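Local coordinates for protein putative DD-carboxypeptidase TP_0574 (Treponema pallidum, PDB 1O75) that is a possible D,D-carboxypeptidase, a penicillin-binding lipoprotein with zinc-stimulated carboxypeptidase activity on depsipeptides that may lower the cross-linking of spirochaete peptidoglycan, at residues G11-S16 with V158-P163; H164-I169 with K190-E195; K346-G351 with N384-D389. The protein carries 2 engineered substitutions. All blocks are in the same frame, centred on the assembly; numbering follows the deposited sequence.

The three contacts come in series along the chain, none nested in another. Contacts 1 and 3 are antiparallel strand pairings, whereas contact 2 packs the residues before and at the start of helix 167-173 on strand 190-194. Contacts 1 and 2 are neighbours, with centres about 9 Å apart, inside the N-terminal Tp47 family region. They share one mixed sheet: strand 143-163 pairs antiparallel with strand 8-16 and parallel with strand 190-194, the latter probably through hydrogen bonds from Lys190 N to Pro159 O and from Met192 N to Ala161 O. Contact 3 belongs to a separate three-stranded antiparallel sheet on the opposite side of the chain's centre from the other two; its centre is about 59 Å from that of contact 1 and 66 Å from that of contact 2.

Contact 1: residues G11-S16 with V158-P163; sequences GYATLS and VPVAVP
Gly11 O is held by one short, nearly straight hydrogen bond from Val160 N (2.8 Å, 173°), which arrives almost along the C=O axis, and by a CA-H...O contact from Pro159 CA at 3.4 Å. The return bond from Gly11 N to Val160 O, longer at 3.2 Å, completes the ring of this hydrogen-bonded pair. Two residues on, Ala13 N gives a 3.0 Å hydrogen bond to Val158 O, in the carbonyl plane on a lone pair, while Val158 N gives a 2.9 Å bond to Ala13 O. Between these hydrogen-bonded pairs sits the non-hydrogen-bonded pair Tyr12 and Pro159. Tyr12 CG lies anti to its carbonyl carbon (chi1 -73°), which brings CE1 to 3.9 Å from Pro159 CB, the two side chains crossing obliquely. On the other face, Ala13 CB meets Val160 CG2, the branch in the crowded position between N and carbonyl carbon. Farther along, Leu15 crosses Val158 at about a right angle, its CD1 lying 3.9 Å from Val158 CB, and Phe198 touches both Leu15 and Val160. Ser16 OG caps Asp19 N at the start of helix 17-25. The whole is an antiparallel pairing of strands 8-16 and 143-163 within the mixed sheet of the N-terminal region.

Contact 2: residues H164-I169 with K190-E195; sequences HELKGI and KTMLTE
Leu166 and Ile169 reach across to Met192 and Glu195 in a contact made by apolar groups, with no hydrogen bond between the segments. Leu166 divides its two methyls: CD1 lies against Met192 CG at 3.7 Å and near Thr194 O, whereas CD2 faces the backbone at Glu195 N. Its CB also approaches Met192 SD at 3.9 Å, and the two side chains cross obliquely. Met192 is fully extended, with CG anti to the backbone N (chi1 -168°), and this stretch carries its terminal CE to 4.0 Å from Ile169 CG2. Ile169 sends its other branch onward: CG1 is anti to the backbone N, and CD1 comes to 3.2 Å from Glu195 CB, a close approach, with Glu195 O at a similar distance. In the next shell, the backbone bond from Lys167 N to His164 O (3.1 Å) closes a turn around Glu165 and Leu166. Thr194 OG1 is hydrogen-bonded to Ser197 OG and to Asp196 OD1, within the turn that joins strands 190-194 and 197-198. Met192 also rests on Val162, Pro163 and Phe174. The contact therefore sets the residues leading into and beginning helix 167-173 against the end of strand 190-194 and Glu195 just past it, beside the parallel strand 143-163 that precedes the helix.

Contact 3: residues K346-G351 with N384-D389; sequences KVLTIG and NVLSAD
Backbone hydrogen bonds set the register. Leu386 N gives a short bond to Lys346 O (2.7 Å, 159°), in the carbonyl plane, and Leu348 N gives another to Asn384 O, coming in from above that carbonyl's plane. Leu348 O takes two donors from the same residue: a weak bond from Asn384 N, bent to 129°, and a straighter one from the side chain, Asn384 ND2, at 2.9 Å. The latter lies nearly in the amide plane of Asn384 but above the plane of the acceptor carbonyl. Asn384 OD1, in turn, accepts Ser380 N, so both ends of the amide are engaged and its rotation is fixed. Of the CA-H...O contacts, Val385 CA to Lys346 O is the shortest at 3.0 Å. The bridges Val347-Val385 and Leu348-Asn384 make strands 347-351 and 382-385 antiparallel neighbours in a three-stranded sheet, with strand 347-351 in the middle and strand 340-344 on its other side. Apolar contacts divide between the faces. Val347 CG2 and Val385 CG2 meet at 4.2 Å on one; on the other, Leu386 CD1 touches Leu348 CB and CD2, and the Leu386 side chain also touches Val374 of strand 372-378. At the Lys346 end of the contact, the extended lysine chain runs side by side with Asp389 and is placed for a long salt bridge, Lys346 NZ to Asp389 OD1 3.9 Å, though the position of that oxygen is less certain.

Contact 1: residues G11-S16 with V158-P163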
ATOM      1  N   GLY B  11      26.860  23.875 -12.875  1.00 42.71           N
ATOM      2  CA  GLY B  11      26.913  22.809 -11.898  1.00 40.40           C
ATOM      3  C   GLY B  11      25.704  22.817 -10.972  1.00 40.29           C
ATOM      4  O   GLY B  11      24.626  23.318 -11.329  1.00 37.63           O
ATOM      5  N   TYR B  12      25.889  22.255  -9.782  1.00 38.22           N
ATOM      6  CA  TYR B  12      24.832  22.186  -8.786  1.00 36.98           C
ATOM      7  C   TYR B  12      25.165  23.042  -7.590  1.00 36.89           C
ATOM      8  O   TYR B  12      26.331  23.188  -7.214  1.00 37.28           O
ATOM      9  CB  TYR B  12      24.620  20.737  -8.329  1.00 36.52           C
ATOM     10  CG  TYR B  12      23.939  19.871  -9.364  1.00 37.43           C
ATOM     11  CD1 TYR B  12      22.613  20.099  -9.721  1.00 35.93           C
ATOM     12  CD2 TYR B  12      24.625  18.829  -9.998  1.00 37.75           C
ATOM     13  CE1 TYR B  12      21.981  19.314 -10.685  1.00 38.92           C
ATOM     14  CE2 TYR B  12      24.003  18.040 -10.967  1.00 39.04           C
ATOM     15  CZ  TYR B  12      22.680  18.288 -11.306  1.00 38.90           C
ATOM     16  OH  TYR B  12      22.055  17.531 -12.273  1.00 40.56           O
ATOM     17  N   ALA B  13      24.125  23.601  -6.986  1.00 35.06           N
ATOM     18  CA  ALA B  13      24.281  24.443  -5.813  1.00 35.41           C
ATOM     19  C   ALA B  13      23.167  24.120  -4.827  1.00 34.49           C
ATOM     20  O   ALA B  13      22.101  23.641  -5.213  1.00 36.74           O
ATOM     21  CB  ALA B  13      24.228  25.920  -6.206  1.00 34.37           C
ATOM     22  N   THR B  14      23.417  24.395  -3.561  1.00 33.69           N
ATOM     23  CA  THR B  14      22.461  24.121  -2.510  1.00 33.90           C
ATOM     24  C   THR B  14      21.692  25.393  -2.199  1.00 34.66           C
ATOM     25  O   THR B  14      22.291  26.385  -1.789  1.00 35.89           O
ATOM     26  CB  THR B  14      23.187  23.615  -1.247  1.00 32.46           C
ATOM     27  OG1 THR B  14      23.780  22.346  -1.542  1.00 33.35           O
ATOM     28  CG2 THR B  14      22.228  23.456  -0.078  1.00 33.89           C
ATOM     29  N   LEU B  15      20.373  25.364  -2.425  1.00 30.48           N
ATOM     30  CA  LEU B  15      19.527  26.533  -2.156  1.00 30.33           C
ATOM     31  C   LEU B  15      18.433  26.233  -1.141  1.00 27.64           C
ATOM     32  O   LEU B  15      17.809  25.160  -1.162  1.00 27.22           O
ATOM     33  CB  LEU B  15      18.849  27.024  -3.463  1.00 30.31           C
ATOM     34  CG  LEU B  15      19.621  27.832  -4.517  1.00 33.87           C
ATOM     35  CD1 LEU B  15      20.789  27.017  -5.053  1.00 34.25           C
ATOM     36  CD2 LEU B  15      18.653  28.205  -5.665  1.00 31.85           C
ATOM     37  N   SER B  16      18.205  27.181  -0.249  1.00 26.77           N
ATOM     38  CA  SER B  16      17.144  27.064   0.725  1.00 28.45           C
ATOM     39  C   SER B  16      15.821  27.151  -0.056  1.00 28.16           C
ATOM     40  O   SER B  16      15.799  27.597  -1.196  1.00 26.72           O
ATOM     41  CB  SER B  16      17.200  28.228   1.695  1.00 29.95           C
ATOM     42  OG  SER B  16      16.847  29.425   1.026  1.00 31.11           O
ATOM     43  N   VAL B 158      20.577  21.945  -7.048  1.00 29.52           N
ATOM     44  CA  VAL B 158      19.820  22.788  -7.958  1.00 31.09           C
ATOM     45  C   VAL B 158      20.752  23.117  -9.133  1.00 30.72           C
ATOM     46  O   VAL B 158      21.836  23.654  -8.921  1.00 32.82           O
ATOM     47  CB  VAL B 158      19.408  24.117  -7.275  1.00 29.17           C
ATOM     48  CG1 VAL B 158      18.696  25.021  -8.292  1.00 30.62           C
ATOM     49  CG2 VAL B 158      18.509  23.834  -6.059  1.00 30.91           C
ATOM     50  N   PRO B 159      20.349  22.806 -10.379  1.00 32.91           N
ATOM     51  CA  PRO B 159      21.233  23.120 -11.505  1.00 32.78           C
ATOM     52  C   PRO B 159      21.330  24.634 -11.706  1.00 35.66           C
ATOM     53  O   PRO B 159      20.313  25.329 -11.868  1.00 33.36           O
ATOM     54  CB  PRO B 159      20.579  22.402 -12.679  1.00 31.37           C
ATOM     55  CG  PRO B 159      19.116  22.444 -12.327  1.00 32.26           C
ATOM     56  CD  PRO B 159      19.111  22.155 -10.842  1.00 31.50           C
ATOM     57  N   VAL B 160      22.556  25.153 -11.674  1.00 36.54           N
ATOM     58  CA  VAL B 160      22.749  26.588 -11.837  1.00 37.26           C
ATOM     59  C   VAL B 160      23.818  27.002 -12.848  1.00 39.06           C
ATOM     60  O   VAL B 160      24.682  26.201 -13.242  1.00 37.23           O
ATOM     61  CB  VAL B 160      23.090  27.274 -10.486  1.00 37.70           C
ATOM     62  CG1 VAL B 160      21.896  27.203  -9.536  1.00 36.02           C
ATOM     63  CG2 VAL B 160      24.325  26.615  -9.847  1.00 39.22           C
ATOM     64  N   ALA B 161      23.713  28.259 -13.278  1.00 40.04           N
ATOM     65  CA  ALA B 161      24.669  28.891 -14.194  1.00 41.31           C
ATOM     66  C   ALA B 161      25.211  30.012 -13.325  1.00 42.38           C
ATOM     67  O   ALA B 161      24.439  30.834 -12.823  1.00 42.47           O
ATOM     68  CB  ALA B 161      23.967  29.464 -15.417  1.00 39.61           C
ATOM     69  N   VAL B 162      26.526  30.031 -13.125  1.00 42.94           N
ATOM     70  CA  VAL B 162      27.161  31.022 -12.267  1.00 44.96           C
ATOM     71  C   VAL B 162      28.138  31.900 -13.047  1.00 47.44           C
ATOM     72  O   VAL B 162      29.086  31.399 -13.651  1.00 47.07           O
ATOM     73  CB  VAL B 162      27.944  30.331 -11.109  1.00 45.32           C
ATOM     74  CG1 VAL B 162      28.628  31.371 -10.225  1.00 44.55           C
ATOM     75  CG2 VAL B 162      26.997  29.475 -10.281  1.00 45.61           C
ATOM     76  N   PRO B 163      27.908  33.223 -13.046  1.00 49.14           N
ATOM     77  CA  PRO B 163      28.801  34.134 -13.767  1.00 51.39           C
ATOM     78  C   PRO B 163      30.166  34.107 -13.091  1.00 52.42           C
ATOM     79  O   PRO B 163      30.257  33.989 -11.870  1.00 51.22           O
ATOM     80  CB  PRO B 163      28.116  35.495 -13.615  1.00 50.46           C
ATOM     81  CG  PRO B 163      26.670  35.141 -13.345  1.00 51.54           C
ATOM     82  CD  PRO B 163      26.801  33.963 -12.419  1.00 48.75           C
TER

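Contact 2: residues H164-I169 with K190-E195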
ATOM      1  N   HIS B 164      31.217  34.218 -13.891  1.00 55.51           N
ATOM      2  CA  HIS B 164      32.582  34.208 -13.378  1.00 58.16           C
ATOM      3  C   HIS B 164      32.783  35.050 -12.116  1.00 57.77           C
ATOM      4  O   HIS B 164      33.346  34.577 -11.136  1.00 58.52           O
ATOM      5  CB  HIS B 164      33.544  34.693 -14.463  1.00 62.41           C
ATOM      6  CG  HIS B 164      34.979  34.641 -14.049  1.00 65.46           C
ATOM      7  ND1 HIS B 164      35.675  33.457 -13.936  1.00 66.99           N
ATOM      8  CD2 HIS B 164      35.830  35.619 -13.660  1.00 66.51           C
ATOM      9  CE1 HIS B 164      36.894  33.708 -13.492  1.00 67.39           C
ATOM     10  NE2 HIS B 164      37.013  35.013 -13.315  1.00 67.42           N
ATOM     11  N   GLU B 165      32.323  36.293 -12.133  1.00 57.70           N
ATOM     12  CA  GLU B 165      32.484  37.168 -10.975  1.00 58.66           C
ATOM     13  C   GLU B 165      31.822  36.659  -9.699  1.00 57.99           C
ATOM     14  O   GLU B 165      32.174  37.089  -8.598  1.00 56.72           O
ATOM     15  CB  GLU B 165      31.944  38.569 -11.277  1.00 60.83           C
ATOM     16  CG  GLU B 165      30.497  38.594 -11.759  1.00 63.57           C
ATOM     17  CD  GLU B 165      30.389  38.489 -13.271  1.00 65.78           C
ATOM     18  OE1 GLU B 165      30.996  37.570 -13.862  1.00 65.94           O
ATOM     19  OE2 GLU B 165      29.689  39.333 -13.875  1.00 68.26           O
ATOM     20  N   LEU B 166      30.860  35.750  -9.839  1.00 56.91           N
ATOM     21  CA  LEU B 166      30.156  35.227  -8.670  1.00 56.27           C
ATOM     22  C   LEU B 166      30.648  33.860  -8.209  1.00 55.96           C
ATOM     23  O   LEU B 166      30.331  33.414  -7.108  1.00 55.03           O
ATOM     24  CB  LEU B 166      28.656  35.157  -8.965  1.00 55.86           C
ATOM     25  CG  LEU B 166      27.991  36.518  -9.167  1.00 56.18           C
ATOM     26  CD1 LEU B 166      26.520  36.342  -9.501  1.00 56.67           C
ATOM     27  CD2 LEU B 166      28.153  37.340  -7.899  1.00 55.73           C
ATOM     28  N   LYS B 167      31.421  33.208  -9.068  1.00 55.94           N
ATOM     29  CA  LYS B 167      31.954  31.880  -8.810  1.00 56.85           C
ATOM     30  C   LYS B 167      32.429  31.639  -7.382  1.00 56.85           C
ATOM     31  O   LYS B 167      32.172  30.582  -6.811  1.00 55.89           O
ATOM     32  CB  LYS B 167      33.093  31.603  -9.788  1.00 58.41           C
ATOM     33  CG  LYS B 167      33.530  30.159  -9.849  1.00 61.33           C
ATOM     34  CD  LYS B 167      34.159  29.857 -11.200  1.00 62.93           C
ATOM     35  CE  LYS B 167      34.487  28.387 -11.326  1.00 64.88           C
ATOM     36  NZ  LYS B 167      34.940  28.052 -12.700  1.00 67.59           N
ATOM     37  N   GLY B 168      33.102  32.630  -6.802  1.00 56.09           N
ATOM     38  CA  GLY B 168      33.631  32.476  -5.460  1.00 54.57           C
ATOM     39  C   GLY B 168      32.610  32.451  -4.352  1.00 54.19           C
ATOM     40  O   GLY B 168      32.663  31.600  -3.462  1.00 53.52           O
ATOM     41  N   ILE B 169      31.680  33.392  -4.381  1.00 54.62           N
ATOM     42  CA  ILE B 169      30.668  33.437  -3.338  1.00 54.24           C
ATOM     43  C   ILE B 169      29.728  32.239  -3.485  1.00 53.19           C
ATOM     44  O   ILE B 169      29.212  31.722  -2.496  1.00 52.68           O
ATOM     45  CB  ILE B 169      29.879  34.755  -3.394  1.00 55.60           C
ATOM     46  CG1 ILE B 169      28.856  34.792  -2.264  1.00 57.45           C
ATOM     47  CG2 ILE B 169      29.222  34.910  -4.744  1.00 56.87           C
ATOM     48  CD1 ILE B 169      28.255  36.155  -2.045  1.00 62.09           C
ATOM     49  N   LYS B 190      18.831  27.490 -13.221  1.00 30.94           N
ATOM     50  CA  LYS B 190      18.557  28.789 -12.611  1.00 33.18           C
ATOM     51  C   LYS B 190      19.868  29.573 -12.648  1.00 35.56           C
ATOM     52  O   LYS B 190      20.932  29.029 -12.338  1.00 35.91           O
ATOM     53  CB  LYS B 190      18.093  28.647 -11.158  1.00 31.93           C
ATOM     54  CG  LYS B 190      16.725  27.984 -10.980  1.00 32.66           C
ATOM     55  CD  LYS B 190      16.517  27.666  -9.508  1.00 36.75           C
ATOM     56  CE  LYS B 190      15.185  28.099  -8.994  1.00 39.82           C
ATOM     57  NZ  LYS B 190      15.031  29.552  -8.935  1.00 34.84           N
ATOM     58  N   THR B 191      19.792  30.850 -13.014  1.00 35.53           N
ATOM     59  CA  THR B 191      20.994  31.674 -13.126  1.00 35.84           C
ATOM     60  C   THR B 191      21.252  32.550 -11.903  1.00 35.56           C
ATOM     61  O   THR B 191      20.373  33.260 -11.420  1.00 36.65           O
ATOM     62  CB  THR B 191      20.898  32.527 -14.411  1.00 37.15           C
ATOM     63  OG1 THR B 191      20.801  31.634 -15.532  1.00 38.64           O
ATOM     64  CG2 THR B 191      22.134  33.445 -14.581  1.00 36.13           C
ATOM     65  N   MET B 192      22.465  32.474 -11.368  1.00 36.62           N
ATOM     66  CA  MET B 192      22.787  33.289 -10.205  1.00 38.14           C
ATOM     67  C   MET B 192      22.797  34.728 -10.704  1.00 37.99           C
ATOM     68  O   MET B 192      23.508  35.036 -11.656  1.00 36.69           O
ATOM     69  CB  MET B 192      24.150  32.894  -9.631  1.00 38.86           C
ATOM     70  CG  MET B 192      24.419  33.491  -8.272  1.00 40.66           C
ATOM     71  SD  MET B 192      25.879  32.768  -7.491  1.00 43.29           S
ATOM     72  CE  MET B 192      25.711  33.402  -5.867  1.00 36.48           C
ATOM     73  N   LEU B 193      21.981  35.581 -10.084  1.00 38.17           N
ATOM     74  CA  LEU B 193      21.850  36.983 -10.488  1.00 40.81           C
ATOM     75  C   LEU B 193      22.719  37.929  -9.671  1.00 42.70           C
ATOM     76  O   LEU B 193      23.243  38.911 -10.198  1.00 44.32           O
ATOM     77  CB  LEU B 193      20.388  37.431 -10.369  1.00 38.66           C
ATOM     78  CG  LEU B 193      19.395  36.647 -11.234  1.00 39.26           C
ATOM     79  CD1 LEU B 193      17.962  36.956 -10.814  1.00 37.00           C
ATOM     80  CD2 LEU B 193      19.633  36.989 -12.689  1.00 36.59           C
ATOM     81  N   THR B 194      22.839  37.652  -8.382  1.00 41.76           N
ATOM     82  CA  THR B 194      23.654  38.476  -7.512  1.00 43.02           C
ATOM     83  C   THR B 194      24.315  37.551  -6.507  1.00 44.77           C
ATOM     84  O   THR B 194      24.149  36.330  -6.568  1.00 44.16           O
ATOM     85  CB  THR B 194      22.826  39.514  -6.744  1.00 41.67           C
ATOM     86  OG1 THR B 194      21.967  38.843  -5.820  1.00 42.21           O
ATOM     87  CG2 THR B 194      21.981  40.359  -7.705  1.00 43.68           C
ATOM     88  N   GLU B 195      25.054  38.136  -5.577  1.00 44.56           N
ATOM     89  CA  GLU B 195      25.751  37.364  -4.565  1.00 46.89           C
ATOM     90  C   GLU B 195      24.788  36.530  -3.721  1.00 45.40           C
ATOM     91  O   GLU B 195      25.197  35.585  -3.049  1.00 44.21           O
ATOM     92  CB  GLU B 195      26.524  38.314  -3.657  1.00 49.38           C
ATOM     93  CG  GLU B 195      25.636  39.188  -2.813  1.00 54.80           C
ATOM     94  CD  GLU B 195      26.424  40.226  -2.045  1.00 60.66           C
ATOM     95  OE1 GLU B 195      27.482  39.868  -1.484  1.00 62.56           O
ATOM     96  OE2 GLU B 195      25.983  41.397  -1.996  1.00 63.39           O
TER

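Contact 3: residues K346-G351 with N384-D389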
ATOM      1  N   LYS B 346     -28.115  -3.175  10.100  1.00 75.92           N
ATOM      2  CA  LYS B 346     -27.587  -3.178   8.739  1.00 77.09           C
ATOM      3  C   LYS B 346     -28.098  -1.926   8.034  1.00 77.24           C
ATOM      4  O   LYS B 346     -28.185  -1.879   6.806  1.00 78.01           O
ATOM      5  CB  LYS B 346     -28.071  -4.420   7.980  1.00 77.02           C
ATOM      6  CG  LYS B 346     -27.687  -5.745   8.619  1.00 78.22           C
ATOM      7  CD  LYS B 346     -28.111  -6.922   7.748  1.00 78.58           C
ATOM      8  CE  LYS B 346     -27.667  -8.246   8.354  1.00 79.06           C
ATOM      9  NZ  LYS B 346     -28.146  -9.429   7.585  1.00 79.62           N
ATOM     10  N   VAL B 347     -28.423  -0.906   8.820  1.00 77.64           N
ATOM     11  CA  VAL B 347     -28.971   0.325   8.270  1.00 77.95           C
ATOM     12  C   VAL B 347     -28.141   1.581   8.493  1.00 78.23           C
ATOM     13  O   VAL B 347     -27.722   1.882   9.610  1.00 78.77           O
ATOM     14  CB  VAL B 347     -30.376   0.587   8.848  1.00 77.97           C
ATOM     15  CG1 VAL B 347     -31.032   1.758   8.125  1.00 77.71           C
ATOM     16  CG2 VAL B 347     -31.221  -0.672   8.736  1.00 78.44           C
ATOM     17  N   LEU B 348     -27.922   2.316   7.409  1.00 78.77           N
ATOM     18  CA  LEU B 348     -27.180   3.570   7.447  1.00 78.35           C
ATOM     19  C   LEU B 348     -28.198   4.676   7.171  1.00 78.01           C
ATOM     20  O   LEU B 348     -28.802   4.727   6.099  1.00 77.12           O
ATOM     21  CB  LEU B 348     -26.075   3.564   6.379  1.00 78.41           C
ATOM     22  CG  LEU B 348     -25.405   4.882   5.969  1.00 78.41           C
ATOM     23  CD1 LEU B 348     -25.005   5.685   7.187  1.00 78.22           C
ATOM     24  CD2 LEU B 348     -24.191   4.572   5.102  1.00 78.58           C
ATOM     25  N   THR B 349     -28.401   5.551   8.150  1.00 78.40           N
ATOM     26  CA  THR B 349     -29.365   6.630   7.995  1.00 79.05           C
ATOM     27  C   THR B 349     -28.705   7.967   7.680  1.00 79.55           C
ATOM     28  O   THR B 349     -27.894   8.475   8.456  1.00 79.49           O
ATOM     29  CB  THR B 349     -30.239   6.773   9.264  1.00 79.13           C
ATOM     30  OG1 THR B 349     -31.000   5.572   9.456  1.00 79.02           O
ATOM     31  CG2 THR B 349     -31.193   7.951   9.131  1.00 78.65           C
ATOM     32  N   ILE B 350     -29.069   8.534   6.534  1.00 80.33           N
ATOM     33  CA  ILE B 350     -28.523   9.811   6.090  1.00 81.29           C
ATOM     34  C   ILE B 350     -29.573  10.916   6.028  1.00 81.77           C
ATOM     35  O   ILE B 350     -30.579  10.801   5.328  1.00 81.11           O
ATOM     36  CB  ILE B 350     -27.869   9.676   4.700  1.00 81.11           C
ATOM     37  CG1 ILE B 350     -26.595   8.842   4.813  1.00 81.07           C
ATOM     38  CG2 ILE B 350     -27.560  11.046   4.128  1.00 81.45           C
ATOM     39  CD1 ILE B 350     -25.773   8.817   3.558  1.00 81.19           C
ATOM     40  N   GLY B 351     -29.322  11.992   6.763  1.00 82.67           N
ATOM     41  CA  GLY B 351     -30.243  13.109   6.773  1.00 84.37           C
ATOM     42  C   GLY B 351     -29.489  14.413   6.916  1.00 85.35           C
ATOM     43  O   GLY B 351     -28.263  14.412   6.995  1.00 85.19           O
ATOM     44  N   ASN B 384     -30.481   3.423   4.545  1.00 76.38           N
ATOM     45  CA  ASN B 384     -29.773   2.588   3.583  1.00 75.18           C
ATOM     46  C   ASN B 384     -29.354   1.246   4.185  1.00 75.50           C
ATOM     47  O   ASN B 384     -28.434   1.185   4.999  1.00 75.64           O
ATOM     48  CB  ASN B 384     -28.528   3.327   3.090  1.00 73.32           C
ATOM     49  CG  ASN B 384     -28.847   4.703   2.527  1.00 71.83           C
ATOM     50  OD1 ASN B 384     -29.036   4.867   1.320  1.00 71.05           O
ATOM     51  ND2 ASN B 384     -28.918   5.698   3.406  1.00 70.51           N
ATOM     52  N   VAL B 385     -30.034   0.175   3.785  1.00 75.83           N
ATOM     53  CA  VAL B 385     -29.704  -1.159   4.280  1.00 75.88           C
ATOM     54  C   VAL B 385     -28.469  -1.615   3.509  1.00 76.00           C
ATOM     55  O   VAL B 385     -28.434  -1.542   2.277  1.00 75.38           O
ATOM     56  CB  VAL B 385     -30.869  -2.158   4.042  1.00 76.40           C
ATOM     57  CG1 VAL B 385     -30.499  -3.537   4.586  1.00 75.59           C
ATOM     58  CG2 VAL B 385     -32.140  -1.642   4.714  1.00 75.49           C
ATOM     59  N   LEU B 386     -27.459  -2.087   4.234  1.00 75.69           N
ATOM     60  CA  LEU B 386     -26.214  -2.506   3.599  1.00 75.41           C
ATOM     61  C   LEU B 386     -25.780  -3.945   3.904  1.00 75.65           C
ATOM     62  O   LEU B 386     -26.294  -4.587   4.826  1.00 75.07           O
ATOM     63  CB  LEU B 386     -25.099  -1.533   4.000  1.00 74.32           C
ATOM     64  CG  LEU B 386     -25.356  -0.051   3.697  1.00 73.53           C
ATOM     65  CD1 LEU B 386     -24.363   0.819   4.454  1.00 72.92           C
ATOM     66  CD2 LEU B 386     -25.254   0.187   2.200  1.00 73.37           C
ATOM     67  N   SER B 387     -24.825  -4.431   3.108  1.00 75.88           N
ATOM     68  CA  SER B 387     -24.274  -5.777   3.249  1.00 75.65           C
ATOM     69  C   SER B 387     -23.304  -5.806   4.420  1.00 75.92           C
ATOM     70  O   SER B 387     -22.124  -6.119   4.250  1.00 76.11           O
ATOM     71  CB  SER B 387     -23.517  -6.189   1.983  1.00 75.18           C
ATOM     72  OG  SER B 387     -24.354  -6.189   0.842  1.00 76.52           O
ATOM     73  N   ALA B 388     -23.795  -5.475   5.608  1.00 75.71           N
ATOM     74  CA  ALA B 388     -22.940  -5.475   6.780  1.00 75.63           C
ATOM     75  C   ALA B 388     -23.733  -5.320   8.065  1.00 75.71           C
ATOM     76  O   ALA B 388     -24.825  -4.753   8.083  1.00 75.54           O
ATOM     77  CB  ALA B 388     -21.901  -4.363   6.665  1.00 75.60           C
ATOM     78  N   ASP B 389     -23.166  -5.844   9.143  1.00 75.88           N
ATOM     79  CA  ASP B 389     -23.789  -5.776  10.451  1.00 76.40           C
ATOM     80  C   ASP B 389     -22.933  -4.873  11.311  1.00 76.06           C
ATOM     81  O   ASP B 389     -21.769  -5.170  11.569  1.00 76.38           O
ATOM     82  CB  ASP B 389     -23.865  -7.176  11.069  1.00 77.08           C
ATOM     83  CG  ASP B 389     -24.851  -8.074  10.348  1.00 77.48           C
ATOM     84  OD1 ASP B 389     -26.074  -7.863  10.520  1.00 77.60           O
ATOM     85  OD2 ASP B 389     -24.404  -8.980   9.607  1.00 76.27           O
TER